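Local structure of HTH-type transcriptional regulator cbl (Escherichia coli K12, 2FYI) at residues A81-R86 with T190-L195; H88-V93 with G162-Q167; L105-I110 with H184-N189; I116-G121 with D149-Y154. The protein is a LysR-family DNA-binding transcription factor, represented here by its cofactor-binding domain, and may be an accessory regulator within the cys regulon. All coordinates share one frame; numbering follows the deposited sequence.

Interaction 1. Residues A81-R86 with T190-L195; sequences AFPWFR and TVWLGL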
loop_
_atom_site.group_PDB
_atom_site.type_symbol
_atom_site.label_atom_id
_atom_site.label_comp_id
_atom_site.label_asym_id
_atom_site.label_seq_id
_atom_site.Cartn_x
_atom_site.Cartn_y
_atom_site.Cartn_z
ATOM N N ALA A 81 7.940 -21.524 9.294
ATOM C CA ALA A 81 7.852 -20.159 9.764
ATOM C C ALA A 81 8.240 -20.031 11.219
ATOM O O ALA A 81 7.920 -20.891 12.037
ATOM C CB ALA A 81 6.467 -19.632 9.541
ATOM N N PHE A 82 8.932 -18.941 11.540
ATOM C CA PHE A 82 9.315 -18.662 12.916
ATOM C C PHE A 82 8.687 -17.349 13.316
ATOM O O PHE A 82 8.594 -16.422 12.500
ATOM C CB PHE A 82 10.821 -18.531 13.028
ATOM C CG PHE A 82 11.580 -19.673 12.436
ATOM C CD1 PHE A 82 11.858 -19.715 11.080
ATOM C CD2 PHE A 82 12.064 -20.698 13.237
ATOM C CE1 PHE A 82 12.602 -20.787 10.521
ATOM C CE2 PHE A 82 12.803 -21.770 12.683
ATOM C CZ PHE A 82 13.064 -21.807 11.328
ATOM N N PRO A 83 8.262 -17.270 14.582
ATOM C CA PRO A 83 7.649 -16.068 15.171
ATOM C C PRO A 83 8.667 -14.946 15.354
ATOM O O PRO A 83 9.728 -15.154 15.927
ATOM C CB PRO A 83 7.102 -16.574 16.512
ATOM C CG PRO A 83 7.827 -17.839 16.789
ATOM C CD PRO A 83 8.359 -18.402 15.519
ATOM N N TRP A 84 8.361 -13.770 14.850
ATOM C CA TRP A 84 9.244 -12.653 15.063
ATOM C C TRP A 84 8.828 -11.840 16.300
ATOM O O TRP A 84 9.607 -11.718 17.245
ATOM C CB TRP A 84 9.366 -11.818 13.809
ATOM C CG TRP A 84 10.280 -10.688 13.952
ATOM C CD1 TRP A 84 11.173 -10.462 14.966
ATOM C CD2 TRP A 84 10.433 -9.615 13.030
ATOM N NE1 TRP A 84 11.871 -9.312 14.730
ATOM C CE2 TRP A 84 11.432 -8.766 13.546
ATOM C CE3 TRP A 84 9.820 -9.286 11.815
ATOM C CZ2 TRP A 84 11.821 -7.599 12.894
ATOM C CZ3 TRP A 84 10.213 -8.134 11.169
ATOM C CH2 TRP A 84 11.198 -7.299 11.716
ATOM N N PHE A 85 7.609 -11.317 16.321
ATOM C CA PHE A 85 7.075 -10.688 17.526
ATOM C C PHE A 85 5.551 -10.677 17.463
ATOM O O PHE A 85 4.967 -10.987 16.418
ATOM C CB PHE A 85 7.615 -9.273 17.702
ATOM C CG PHE A 85 7.296 -8.383 16.561
ATOM C CD1 PHE A 85 6.072 -7.729 16.502
ATOM C CD2 PHE A 85 8.197 -8.244 15.495
ATOM C CE1 PHE A 85 5.748 -6.917 15.419
ATOM C CE2 PHE A 85 7.882 -7.430 14.388
ATOM C CZ PHE A 85 6.646 -6.763 14.350
ATOM N N ARG A 86 4.905 -10.333 18.579
ATOM C CA ARG A 86 3.442 -10.180 18.604
ATOM C C ARG A 86 2.949 -8.743 18.639
ATOM O O ARG A 86 3.657 -7.839 19.061
ATOM C CB ARG A 86 2.806 -11.012 19.695
ATOM C CG ARG A 86 2.985 -12.447 19.383
ATOM C CD ARG A 86 3.054 -13.247 20.631
ATOM N NE ARG A 86 1.823 -14.015 20.794
ATOM C CZ ARG A 86 0.751 -13.635 21.498
ATOM N NH1 ARG A 86 0.708 -12.465 22.173
ATOM N NH2 ARG A 86 -0.297 -14.452 21.534
ATOM N N THR A 190 0.658 -12.391 15.101
ATOM C CA THR A 190 2.077 -12.699 15.089
ATOM C C THR A 190 2.669 -12.413 13.737
ATOM O O THR A 190 2.019 -12.625 12.705
ATOM C CB THR A 190 2.324 -14.154 15.334
ATOM O OG1 THR A 190 1.736 -14.518 16.576
ATOM C CG2 THR A 190 3.798 -14.391 15.388
ATOM N N VAL A 191 3.902 -11.930 13.722
ATOM C CA VAL A 191 4.562 -11.715 12.453
ATOM C C VAL A 191 5.542 -12.842 12.280
ATOM O O VAL A 191 6.355 -13.080 13.164
ATOM C CB VAL A 191 5.339 -10.428 12.409
ATOM C CG1 VAL A 191 5.957 -10.320 11.061
ATOM C CG2 VAL A 191 4.435 -9.289 12.648
ATOM N N TRP A 192 5.460 -13.522 11.137
ATOM C CA TRP A 192 6.285 -14.679 10.860
ATOM C C TRP A 192 7.402 -14.382 9.903
ATOM O O TRP A 192 7.285 -13.541 8.986
ATOM C CB TRP A 192 5.448 -15.794 10.274
ATOM C CG TRP A 192 4.320 -16.184 11.153
ATOM C CD1 TRP A 192 3.053 -15.683 11.128
ATOM C CD2 TRP A 192 4.345 -17.168 12.191
ATOM N NE1 TRP A 192 2.288 -16.289 12.103
ATOM C CE2 TRP A 192 3.051 -17.205 12.764
ATOM C CE3 TRP A 192 5.331 -18.019 12.689
ATOM C CZ2 TRP A 192 2.713 -18.046 13.792
ATOM C CZ3 TRP A 192 4.990 -18.877 13.733
ATOM C CH2 TRP A 192 3.684 -18.874 14.273
ATOM N N LEU A 193 8.491 -15.100 10.126
ATOM C CA LEU A 193 9.602 -15.133 9.238
ATOM C C LEU A 193 9.546 -16.529 8.641
ATOM O O LEU A 193 9.595 -17.522 9.384
ATOM C CB LEU A 193 10.848 -15.008 10.064
ATOM C CG LEU A 193 10.941 -13.717 10.859
ATOM C CD1 LEU A 193 11.618 -13.981 12.192
ATOM C CD2 LEU A 193 11.682 -12.653 10.029
ATOM N N GLY A 194 9.413 -16.611 7.317
ATOM C CA GLY A 194 9.334 -17.899 6.646
ATOM C C GLY A 194 10.484 -18.179 5.690
ATOM O O GLY A 194 11.062 -17.263 5.106
ATOM N N LEU A 195 10.828 -19.453 5.537
ATOM C CA LEU A 195 11.791 -19.884 4.522
ATOM C C LEU A 195 11.179 -21.072 3.818
ATOM O O LEU A 195 10.300 -21.758 4.391
ATOM C CB LEU A 195 13.102 -20.352 5.169
ATOM C CG LEU A 195 13.795 -19.342 6.061
ATOM C CD1 LEU A 195 14.818 -19.977 6.956
ATOM C CD2 LEU A 195 14.420 -18.332 5.144
#
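Phe-82 and Leu-193 pair strands 81-86 and 190-195 antiparallel through two backbone bonds, Phe-82 N being 2.7 Å from Leu-193 O. On one face of the pair the indole of Trp-192 lies across the opposite strand, Ala-81 and Pro-83 forming its seat: CE3 sits 3.7 Å from Ala-81 CB, and CZ3 reaches 3.8 Å from Pro-83 CD. Thr-190 adds its CG2, 3.9 Å above that indole plane and toward its rim. The other face carries Leu-193, whose CD1 tucks in 3.5 Å from Trp-84 CB, and Val-191, whose CG2 rests over the Phe-85 ring in a CH-pi contact, 4.2 Å from its centroid. Trp-84 and Phe-85 both lie opposite Val-191: Trp-84 N donates to Val-191 O (2.7 Å), while Val-191 N donates to Phe-85 O (3.0 Å). This is a beta bulge, with Trp-84 psi turned to -59°. At this irregularity Phe-85 CE2 stands over the centre of the Trp-84 ring. Beyond Phe-82 and Leu-195 lie helices 203-212 and 218-226. Paired strands running from one lobe toward the other are characteristic of the hinge in type 2 periplasmic-binding-protein folds, to which LysR cofactor domains belong.

Interaction 2. Residues H88-V93 with G162-Q167; sequences HHSLLV and GLVAEQ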
loop_
_atom_site.group_PDB
_atom_site.type_symbol
_atom_site.label_atom_id
_atom_site.label_comp_id
_atom_site.label_asym_id
_atom_site.label_seq_id
_atom_site.Cartn_x
_atom_site.Cartn_y
_atom_site.Cartn_z
ATOM N N HIS A 88 -0.874 -6.015 18.378
ATOM C CA HIS A 88 -2.313 -5.834 18.511
ATOM C C HIS A 88 -2.805 -4.680 17.681
ATOM O O HIS A 88 -2.059 -3.745 17.372
ATOM C CB HIS A 88 -2.653 -5.472 19.938
ATOM C CG HIS A 88 -2.613 -6.621 20.885
ATOM N ND1 HIS A 88 -3.730 -7.363 21.193
ATOM C CD2 HIS A 88 -1.601 -7.141 21.614
ATOM C CE1 HIS A 88 -3.411 -8.303 22.064
ATOM N NE2 HIS A 88 -2.126 -8.186 22.337
ATOM N N HIS A 89 -4.091 -4.705 17.363
ATOM C CA HIS A 89 -4.697 -3.548 16.719
ATOM C C HIS A 89 -4.992 -2.469 17.731
ATOM O O HIS A 89 -5.315 -2.741 18.897
ATOM C CB HIS A 89 -5.996 -3.924 16.051
ATOM C CG HIS A 89 -5.830 -4.840 14.891
ATOM N ND1 HIS A 89 -6.166 -6.175 14.947
ATOM C CD2 HIS A 89 -5.356 -4.618 13.645
ATOM C CE1 HIS A 89 -5.907 -6.736 13.782
ATOM N NE2 HIS A 89 -5.421 -5.811 12.972
ATOM N N SER A 90 -4.910 -1.229 17.299
ATOM C CA SER A 90 -5.462 -0.205 18.136
ATOM C C SER A 90 -6.442 0.699 17.367
ATOM O O SER A 90 -6.648 0.542 16.163
ATOM C CB SER A 90 -4.382 0.525 18.934
ATOM O OG SER A 90 -3.593 1.361 18.124
ATOM N N LEU A 91 -7.112 1.593 18.083
ATOM C CA LEU A 91 -8.221 2.327 17.485
ATOM C C LEU A 91 -7.740 3.727 17.203
ATOM O O LEU A 91 -7.238 4.404 18.097
ATOM C CB LEU A 91 -9.432 2.320 18.428
ATOM C CG LEU A 91 -10.736 2.916 17.889
ATOM C CD1 LEU A 91 -11.162 2.204 16.648
ATOM C CD2 LEU A 91 -11.836 2.830 18.894
ATOM N N LEU A 92 -7.853 4.152 15.951
ATOM C CA LEU A 92 -7.385 5.496 15.552
ATOM C C LEU A 92 -8.552 6.468 15.323
ATOM O O LEU A 92 -9.388 6.245 14.463
ATOM C CB LEU A 92 -6.514 5.394 14.298
ATOM C CG LEU A 92 -5.841 6.655 13.745
ATOM C CD1 LEU A 92 -4.844 7.183 14.729
ATOM C CD2 LEU A 92 -5.159 6.373 12.408
ATOM N N VAL A 93 -8.628 7.534 16.095
ATOM C CA VAL A 93 -9.786 8.439 15.988
ATOM C C VAL A 93 -9.377 9.895 16.001
ATOM O O VAL A 93 -8.317 10.225 16.496
ATOM C CB VAL A 93 -10.773 8.274 17.152
ATOM C CG1 VAL A 93 -11.321 6.874 17.157
ATOM C CG2 VAL A 93 -10.112 8.594 18.474
ATOM N N GLY A 162 -10.683 4.147 12.665
ATOM C CA GLY A 162 -9.791 3.149 12.094
ATOM C C GLY A 162 -9.337 2.101 13.076
ATOM O O GLY A 162 -9.083 2.395 14.254
ATOM N N LEU A 163 -9.246 0.864 12.605
ATOM C CA LEU A 163 -8.531 -0.167 13.351
ATOM C C LEU A 163 -7.201 -0.387 12.660
ATOM O O LEU A 163 -7.170 -0.800 11.502
ATOM C CB LEU A 163 -9.349 -1.448 13.416
ATOM C CG LEU A 163 -10.449 -1.286 14.475
ATOM C CD1 LEU A 163 -11.470 -2.361 14.388
ATOM C CD2 LEU A 163 -9.863 -1.280 15.861
ATOM N N VAL A 164 -6.106 -0.045 13.330
ATOM C CA VAL A 164 -4.773 -0.173 12.737
ATOM C C VAL A 164 -3.826 -0.931 13.642
ATOM O O VAL A 164 -3.929 -0.852 14.854
ATOM C CB VAL A 164 -4.134 1.189 12.454
ATOM C CG1 VAL A 164 -4.919 1.915 11.450
ATOM C CG2 VAL A 164 -4.067 2.011 13.713
ATOM N N ALA A 165 -2.908 -1.671 13.033
ATOM C CA ALA A 165 -1.759 -2.251 13.725
ATOM C C ALA A 165 -1.124 -1.222 14.671
ATOM O O ALA A 165 -0.861 -0.112 14.259
ATOM C CB ALA A 165 -0.752 -2.692 12.686
ATOM N N GLU A 166 -0.853 -1.580 15.923
ATOM C CA GLU A 166 -0.346 -0.574 16.864
ATOM C C GLU A 166 1.003 0.050 16.445
ATOM O O GLU A 166 1.294 1.207 16.747
ATOM C CB GLU A 166 -0.254 -1.148 18.277
ATOM C CG GLU A 166 0.674 -2.372 18.368
ATOM C CD GLU A 166 0.874 -2.939 19.792
ATOM O OE1 GLU A 166 1.168 -4.150 19.910
ATOM O OE2 GLU A 166 0.747 -2.187 20.781
ATOM N N GLN A 167 1.816 -0.716 15.736
ATOM C CA GLN A 167 3.173 -0.313 15.340
ATOM C C GLN A 167 3.247 0.776 14.262
ATOM O O GLN A 167 4.315 1.306 13.991
ATOM C CB GLN A 167 3.780 -1.569 14.820
ATOM C CG GLN A 167 2.783 -2.584 15.243
ATOM C CD GLN A 167 2.598 -3.680 14.274
ATOM O OE1 GLN A 167 3.339 -3.833 13.315
ATOM N NE2 GLN A 167 1.631 -4.497 14.539
#
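Glu-166 starts just where strand 162-165 gives way to a 3-10 turn, and its side chain travels back along His-88. CB lies 3.3 Å from His-88 O. CG, set in the crowded position between backbone N and carbonyl carbon (chi1 59°), stays beside the same oxygen, and from there the chain runs extended, carrying the carboxylate past the carbonyl to the amide of His-88. OE1 takes the N-H of His-88 at 3.2 Å, approached from above the carboxylate plane, while OE2 forms a salt bridge with Arg-183. The backbone closes the loop: Glu-166 N donates to His-88 O at 2.9 Å, so main chain and side chain of one residue hold both backbone polar atoms, N and O, of His-88. An alanine here, lacking the carboxylate that holds His-88 N and Arg-183, would probably leave this end of the strand pairing less firmly fixed.

Farther along, the pairing is regular and antiparallel. Ser-90 and Val-164 exchange two backbone bonds, with Ser-90 N 2.7 Å from Val-164 O, and Leu-92 and Gly-162 exchange two more. Between these pairs Leu-91, its CG anti to the backbone N, crosses Leu-163 obliquely and brings CD1 to 3.8 Å from Leu-163 CD2. On the face opposite these leucines, Leu-92 CB lies 4.2 Å from Val-164 CG2. The pair sits inside the sheet: strand 177-180 borders 79-94 on its far edge, strand 115-118 borders 161-165, helix 107-110 touches the Leu-91 side through Ile-110, and helix 148-157 packs on the Val-164 side through Ile-151.

Interaction 3. Residues L105-I110 with H184-N189; sequences LTLESI and HLFDAN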
loop_
_atom_site.group_PDB
_atom_site.type_symbol
_atom_site.label_atom_id
_atom_site.label_comp_id
_atom_site.label_asym_id
_atom_site.label_seq_id
_atom_site.Cartn_x
_atom_site.Cartn_y
_atom_site.Cartn_z
ATOM N N LEU A 105 -14.073 1.194 26.563
ATOM C CA LEU A 105 -14.386 1.132 25.169
ATOM C C LEU A 105 -14.820 -0.314 24.998
ATOM O O LEU A 105 -14.101 -1.196 25.434
ATOM C CB LEU A 105 -13.063 1.360 24.485
ATOM C CG LEU A 105 -12.976 1.928 23.101
ATOM C CD1 LEU A 105 -13.759 3.200 23.047
ATOM C CD2 LEU A 105 -11.521 2.191 22.935
ATOM N N THR A 106 -15.988 -0.589 24.437
ATOM C CA THR A 106 -16.413 -1.995 24.272
ATOM C C THR A 106 -16.584 -2.293 22.790
ATOM O O THR A 106 -16.589 -1.354 21.950
ATOM C CB THR A 106 -17.746 -2.252 24.946
ATOM O OG1 THR A 106 -18.762 -1.521 24.247
ATOM C CG2 THR A 106 -17.726 -1.828 26.418
ATOM N N LEU A 107 -16.716 -3.575 22.451
ATOM C CA LEU A 107 -16.874 -3.969 21.041
ATOM C C LEU A 107 -18.146 -3.378 20.489
ATOM O O LEU A 107 -18.153 -2.761 19.429
ATOM C CB LEU A 107 -16.903 -5.473 20.890
ATOM C CG LEU A 107 -15.505 -6.075 20.833
ATOM C CD1 LEU A 107 -15.495 -7.611 21.014
ATOM C CD2 LEU A 107 -14.880 -5.690 19.531
ATOM N N GLU A 108 -19.202 -3.565 21.263
ATOM C CA GLU A 108 -20.530 -3.043 21.014
ATOM C C GLU A 108 -20.553 -1.527 20.721
ATOM O O GLU A 108 -21.290 -1.071 19.840
ATOM C CB GLU A 108 -21.387 -3.403 22.223
ATOM C CG GLU A 108 -21.234 -4.895 22.702
ATOM C CD GLU A 108 -19.969 -5.207 23.551
ATOM O OE1 GLU A 108 -18.991 -4.434 23.544
ATOM O OE2 GLU A 108 -19.945 -6.262 24.216
ATOM N N SER A 109 -19.739 -0.754 21.436
ATOM C CA SER A 109 -19.602 0.658 21.180
ATOM C C SER A 109 -18.924 0.881 19.858
ATOM O O SER A 109 -19.349 1.691 19.043
ATOM C CB SER A 109 -18.726 1.299 22.209
ATOM O OG SER A 109 -19.417 1.365 23.421
ATOM N N ILE A 110 -17.798 0.219 19.656
ATOM C CA ILE A 110 -17.066 0.501 18.461
ATOM C C ILE A 110 -17.953 0.109 17.293
ATOM O O ILE A 110 -17.906 0.736 16.233
ATOM C CB ILE A 110 -15.763 -0.275 18.454
ATOM C CG1 ILE A 110 -14.895 0.188 19.636
ATOM C CG2 ILE A 110 -15.054 -0.159 17.102
ATOM C CD1 ILE A 110 -13.511 -0.523 19.741
ATOM N N HIS A 184 -7.509 -5.125 25.075
ATOM C CA HIS A 184 -8.382 -5.955 25.843
ATOM C C HIS A 184 -9.580 -6.412 25.020
ATOM O O HIS A 184 -10.429 -7.111 25.514
ATOM C CB HIS A 184 -8.826 -5.221 27.109
ATOM C CG HIS A 184 -9.581 -3.959 26.844
ATOM N ND1 HIS A 184 -9.022 -2.878 26.196
ATOM C CD2 HIS A 184 -10.853 -3.600 27.143
ATOM C CE1 HIS A 184 -9.919 -1.914 26.095
ATOM N NE2 HIS A 184 -11.044 -2.334 26.644
ATOM N N LEU A 185 -9.651 -6.042 23.756
ATOM C CA LEU A 185 -10.856 -6.307 22.981
ATOM C C LEU A 185 -10.588 -7.217 21.818
ATOM O O LEU A 185 -11.485 -7.894 21.364
ATOM C CB LEU A 185 -11.447 -5.015 22.425
ATOM C CG LEU A 185 -11.849 -3.967 23.451
ATOM C CD1 LEU A 185 -12.526 -2.843 22.683
ATOM C CD2 LEU A 185 -12.749 -4.562 24.474
ATOM N N PHE A 186 -9.370 -7.198 21.304
ATOM C CA PHE A 186 -8.996 -8.093 20.220
ATOM C C PHE A 186 -7.836 -9.014 20.608
ATOM O O PHE A 186 -7.035 -8.680 21.485
ATOM C CB PHE A 186 -8.593 -7.272 19.030
ATOM C CG PHE A 186 -9.626 -6.298 18.612
ATOM C CD1 PHE A 186 -10.711 -6.706 17.843
ATOM C CD2 PHE A 186 -9.522 -4.962 18.965
ATOM C CE1 PHE A 186 -11.691 -5.781 17.435
ATOM C CE2 PHE A 186 -10.507 -4.035 18.561
ATOM C CZ PHE A 186 -11.592 -4.446 17.799
ATOM N N ASP A 187 -7.728 -10.168 19.961
ATOM C CA ASP A 187 -6.556 -11.008 20.180
ATOM C C ASP A 187 -5.309 -10.515 19.451
ATOM O O ASP A 187 -5.406 -9.756 18.466
ATOM C CB ASP A 187 -6.856 -12.450 19.795
ATOM C CG ASP A 187 -7.880 -13.080 20.713
ATOM O OD1 ASP A 187 -8.129 -12.477 21.803
ATOM O OD2 ASP A 187 -8.438 -14.151 20.353
ATOM N N ALA A 188 -4.152 -10.954 19.960
ATOM C CA ALA A 188 -2.826 -10.663 19.399
ATOM C C ALA A 188 -2.614 -11.320 18.050
ATOM O O ALA A 188 -3.190 -12.349 17.767
ATOM C CB ALA A 188 -1.779 -11.148 20.330
ATOM N N ASN A 189 -1.764 -10.711 17.228
ATOM C CA ASN A 189 -1.316 -11.304 15.965
ATOM C C ASN A 189 0.158 -11.631 16.057
ATOM O O ASN A 189 0.847 -11.181 16.968
ATOM C CB ASN A 189 -1.521 -10.304 14.839
ATOM C CG ASN A 189 -2.931 -9.776 14.800
ATOM O OD1 ASN A 189 -3.834 -10.422 14.259
ATOM N ND2 ASN A 189 -3.141 -8.612 15.398
#
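Leu-185 is the central side chain of this contact, which joins the loop between strands 177-180 and 189-196 to the short helix 107-110 that follows strand 79-94. With CG anti to its carbonyl carbon (chi1 -60°) and the chain extended beyond, it meets Ile-110 tip to tip, CD1 to CD1 at 3.9 Å. The same CD1 lies 3.6 Å from Leu-105 O. Next to it Leu-107 reaches across obliquely to Phe-186, its CD2 3.8 Å from CE1 of that ring, and both lean on Ala-131 of helix 125-134. That is the close-packed, largely buried side. An alanine in place of Leu-185, too short to reach Ile-110 CD1 or Leu-105 O, would probably weaken the packing of the loop on the helix.

Toward solvent the contact thins out. His-184 is exposed, and its NE2 offers Leu-105 O only a weak hydrogen bond of 3.5 Å; the imidazole is backed instead by its own neighbour, Leu-185 CG standing 3.7 Å above the centre of the ring. On the helix side, Thr-106 occupies the N-cap position. Thr-106 O accepts Ile-110 N at 3.0 Å, and Thr-106 OG1 shares a hydrogen bond of 3.1 Å with Ser-109 OG, so the first turn is tied within itself.

With a single weak polar link between the segments, the attachment is likely to depend on shape and burial more than on directed bonds.

Interaction 4. Residues I116-G121 with D149-Y154; sequences ITYRQG and DVIKTY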
loop_
_atom_site.group_PDB
_atom_site.type_symbol
_atom_site.label_atom_id
_atom_site.label_comp_id
_atom_site.label_asym_id
_atom_site.label_seq_id
_atom_site.Cartn_x
_atom_site.Cartn_y
_atom_site.Cartn_z
ATOM N N ILE A 116 -12.813 1.863 9.235
ATOM C CA ILE A 116 -11.855 1.903 8.169
ATOM C C ILE A 116 -10.767 0.971 8.605
ATOM O O ILE A 116 -10.055 1.232 9.562
ATOM C CB ILE A 116 -11.283 3.290 7.987
ATOM C CG1 ILE A 116 -12.400 4.300 7.851
ATOM C CG2 ILE A 116 -10.376 3.351 6.764
ATOM C CD1 ILE A 116 -11.867 5.668 7.951
ATOM N N THR A 117 -10.646 -0.146 7.914
ATOM C CA THR A 117 -9.707 -1.155 8.355
ATOM C C THR A 117 -9.207 -2.020 7.215
ATOM O O THR A 117 -9.580 -1.797 6.061
ATOM C CB THR A 117 -10.280 -2.005 9.474
ATOM O OG1 THR A 117 -9.195 -2.593 10.179
ATOM C CG2 THR A 117 -11.159 -3.083 8.939
ATOM N N TYR A 118 -8.346 -2.979 7.544
ATOM C CA TYR A 118 -7.726 -3.824 6.528
ATOM C C TYR A 118 -8.737 -4.723 5.853
ATOM O O TYR A 118 -9.711 -5.125 6.450
ATOM C CB TYR A 118 -6.613 -4.677 7.141
ATOM C CG TYR A 118 -5.614 -3.844 7.885
ATOM C CD1 TYR A 118 -5.558 -3.889 9.277
ATOM C CD2 TYR A 118 -4.766 -2.977 7.207
ATOM C CE1 TYR A 118 -4.667 -3.109 9.980
ATOM C CE2 TYR A 118 -3.873 -2.198 7.894
ATOM C CZ TYR A 118 -3.835 -2.265 9.291
ATOM O OH TYR A 118 -2.945 -1.497 10.009
ATOM N N ARG A 119 -8.494 -5.049 4.602
ATOM C CA ARG A 119 -9.348 -5.965 3.907
ATOM C C ARG A 119 -9.147 -7.393 4.458
ATOM O O ARG A 119 -8.158 -7.666 5.099
ATOM C CB ARG A 119 -8.987 -5.912 2.442
ATOM C CG ARG A 119 -8.260 -7.132 2.028
ATOM C CD ARG A 119 -7.422 -6.932 0.816
ATOM N NE ARG A 119 -8.159 -6.466 -0.348
ATOM C CZ ARG A 119 -7.691 -6.617 -1.575
ATOM N NH1 ARG A 119 -6.537 -7.248 -1.735
ATOM N NH2 ARG A 119 -8.356 -6.157 -2.621
ATOM N N GLN A 120 -10.075 -8.308 4.203
ATOM C CA GLN A 120 -9.966 -9.664 4.739
ATOM C C GLN A 120 -8.741 -10.304 4.196
ATOM O O GLN A 120 -8.423 -10.117 3.036
ATOM C CB GLN A 120 -11.148 -10.519 4.333
ATOM C CG GLN A 120 -12.449 -9.787 4.421
ATOM C CD GLN A 120 -13.595 -10.704 4.780
ATOM O OE1 GLN A 120 -14.082 -11.478 3.947
ATOM N NE2 GLN A 120 -14.036 -10.624 6.023
ATOM N N GLY A 121 -8.062 -11.074 5.039
ATOM C CA GLY A 121 -6.868 -11.785 4.634
ATOM C C GLY A 121 -5.587 -11.069 5.003
ATOM O O GLY A 121 -4.499 -11.645 4.895
ATOM N N ASP A 149 -1.649 3.523 5.796
ATOM C CA ASP A 149 -1.554 4.948 5.469
ATOM C C ASP A 149 -2.833 5.433 4.825
ATOM O O ASP A 149 -3.291 6.554 5.093
ATOM C CB ASP A 149 -0.350 5.232 4.592
ATOM C CG ASP A 149 0.962 4.937 5.314
ATOM O OD1 ASP A 149 1.241 5.565 6.373
ATOM O OD2 ASP A 149 1.726 4.048 4.859
ATOM N N VAL A 150 -3.423 4.581 3.987
ATOM C CA VAL A 150 -4.752 4.853 3.497
ATOM C C VAL A 150 -5.705 5.031 4.702
ATOM O O VAL A 150 -6.407 6.052 4.807
ATOM C CB VAL A 150 -5.207 3.766 2.533
ATOM C CG1 VAL A 150 -6.672 3.942 2.164
ATOM C CG2 VAL A 150 -4.380 3.824 1.317
ATOM N N ILE A 151 -5.696 4.085 5.633
ATOM C CA ILE A 151 -6.506 4.255 6.817
ATOM C C ILE A 151 -6.277 5.602 7.471
ATOM O O ILE A 151 -7.245 6.286 7.821
ATOM C CB ILE A 151 -6.297 3.147 7.835
ATOM C CG1 ILE A 151 -6.581 1.790 7.190
ATOM C CG2 ILE A 151 -7.250 3.302 8.990
ATOM C CD1 ILE A 151 -6.233 0.585 8.050
ATOM N N LYS A 152 -5.029 6.022 7.645
ATOM C CA LYS A 152 -4.811 7.346 8.283
ATOM C C LYS A 152 -5.502 8.484 7.524
ATOM O O LYS A 152 -6.150 9.340 8.126
ATOM C CB LYS A 152 -3.336 7.684 8.469
ATOM C CG LYS A 152 -2.686 6.898 9.567
ATOM C CD LYS A 152 -1.202 6.708 9.256
ATOM C CE LYS A 152 -0.459 5.866 10.304
ATOM N NZ LYS A 152 0.971 5.642 9.821
ATOM N N THR A 153 -5.385 8.477 6.199
ATOM C CA THR A 153 -5.947 9.543 5.397
ATOM C C THR A 153 -7.453 9.648 5.601
ATOM O O THR A 153 -7.976 10.758 5.732
ATOM C CB THR A 153 -5.588 9.330 3.935
ATOM O OG1 THR A 153 -4.160 9.347 3.826
ATOM C CG2 THR A 153 -6.184 10.380 3.016
ATOM N N TYR A 154 -8.160 8.514 5.651
ATOM C CA TYR A 154 -9.615 8.591 5.653
ATOM C C TYR A 154 -10.176 8.871 7.041
ATOM O O TYR A 154 -11.286 9.425 7.171
ATOM C CB TYR A 154 -10.268 7.416 4.875
ATOM C CG TYR A 154 -10.086 7.716 3.442
ATOM C CD1 TYR A 154 -8.966 7.256 2.750
ATOM C CD2 TYR A 154 -10.923 8.598 2.814
ATOM C CE1 TYR A 154 -8.748 7.622 1.415
ATOM C CE2 TYR A 154 -10.706 8.989 1.498
ATOM C CZ TYR A 154 -9.627 8.499 0.798
ATOM O OH TYR A 154 -9.426 8.921 -0.516
#
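Tyr-118 OH is gripped by two hydrogen bonds, one with Ser-148 OG at the first residue of helix 148-157 and one from the backbone N of Ala-165 in the neighbouring strand. With the hydroxyl pinned at that end and CB fixed to strand 115-118 at the other, the ring is braced, and one of its faces is offered to the helix. Ile-151 uses it. CG1 of Ile-151 is anti to its carbonyl carbon (chi1 -57°) and the chain runs on extended, so CD1 lands over the face as a CH-pi contact, 4.0 Å from the Tyr-118 centroid and offset toward the rim, 3.7 Å from CE2.

The other branch of Ile-151 works backward along the strand. Its CG2 touches Ile-116 CG2 at 3.8 Å and lies 3.5 Å from Ile-116 O, the two isoleucines lying antiparallel, side by side. Ile-116 CD1 reaches the C-terminal residue of 149-154, 3.9 Å from Tyr-154 CB. Helix and strand run antiparallel, 177° between their directions, with 8.2 Å between axes, as in an alpha/beta lobe where a helix lies along its sheet.

No hydrogen bond joins 116-121 to 149-154 themselves: aliphatic side chains and one ring face fill the interface. The polar ends are satisfied around this hydrophobic seam, Tyr-118 OH by the first residue of the same helix and by the next strand, Tyr-154 OH by Ala-25 O of the second subunit.

How the interactions relate
Strand 79-94 threads interactions 1 and 2, whose centres are about 20 Å apart: 81-86 pairs with 189-196, then 88-93 pairs with 161-165. Strand 161-165 also borders 115-118, so interaction 4, its centre about 10 Å from that of interaction 2, rests on the same sheet. Interaction 3, about 11 Å from interaction 2 between centres, packs the loop that leads into strand 189-196 against helix 107-110, and touches 2 through Leu-91 and Ile-110. Along the chain, interaction 1 closes a loop that encloses the other three, interaction 4 is nested within 2 and 3, and 2 and 3 alternate. One lobe thus gathers 2, 3 and 4, while interaction 1 lies on strands that run on to the other lobe, consistent with a hinge.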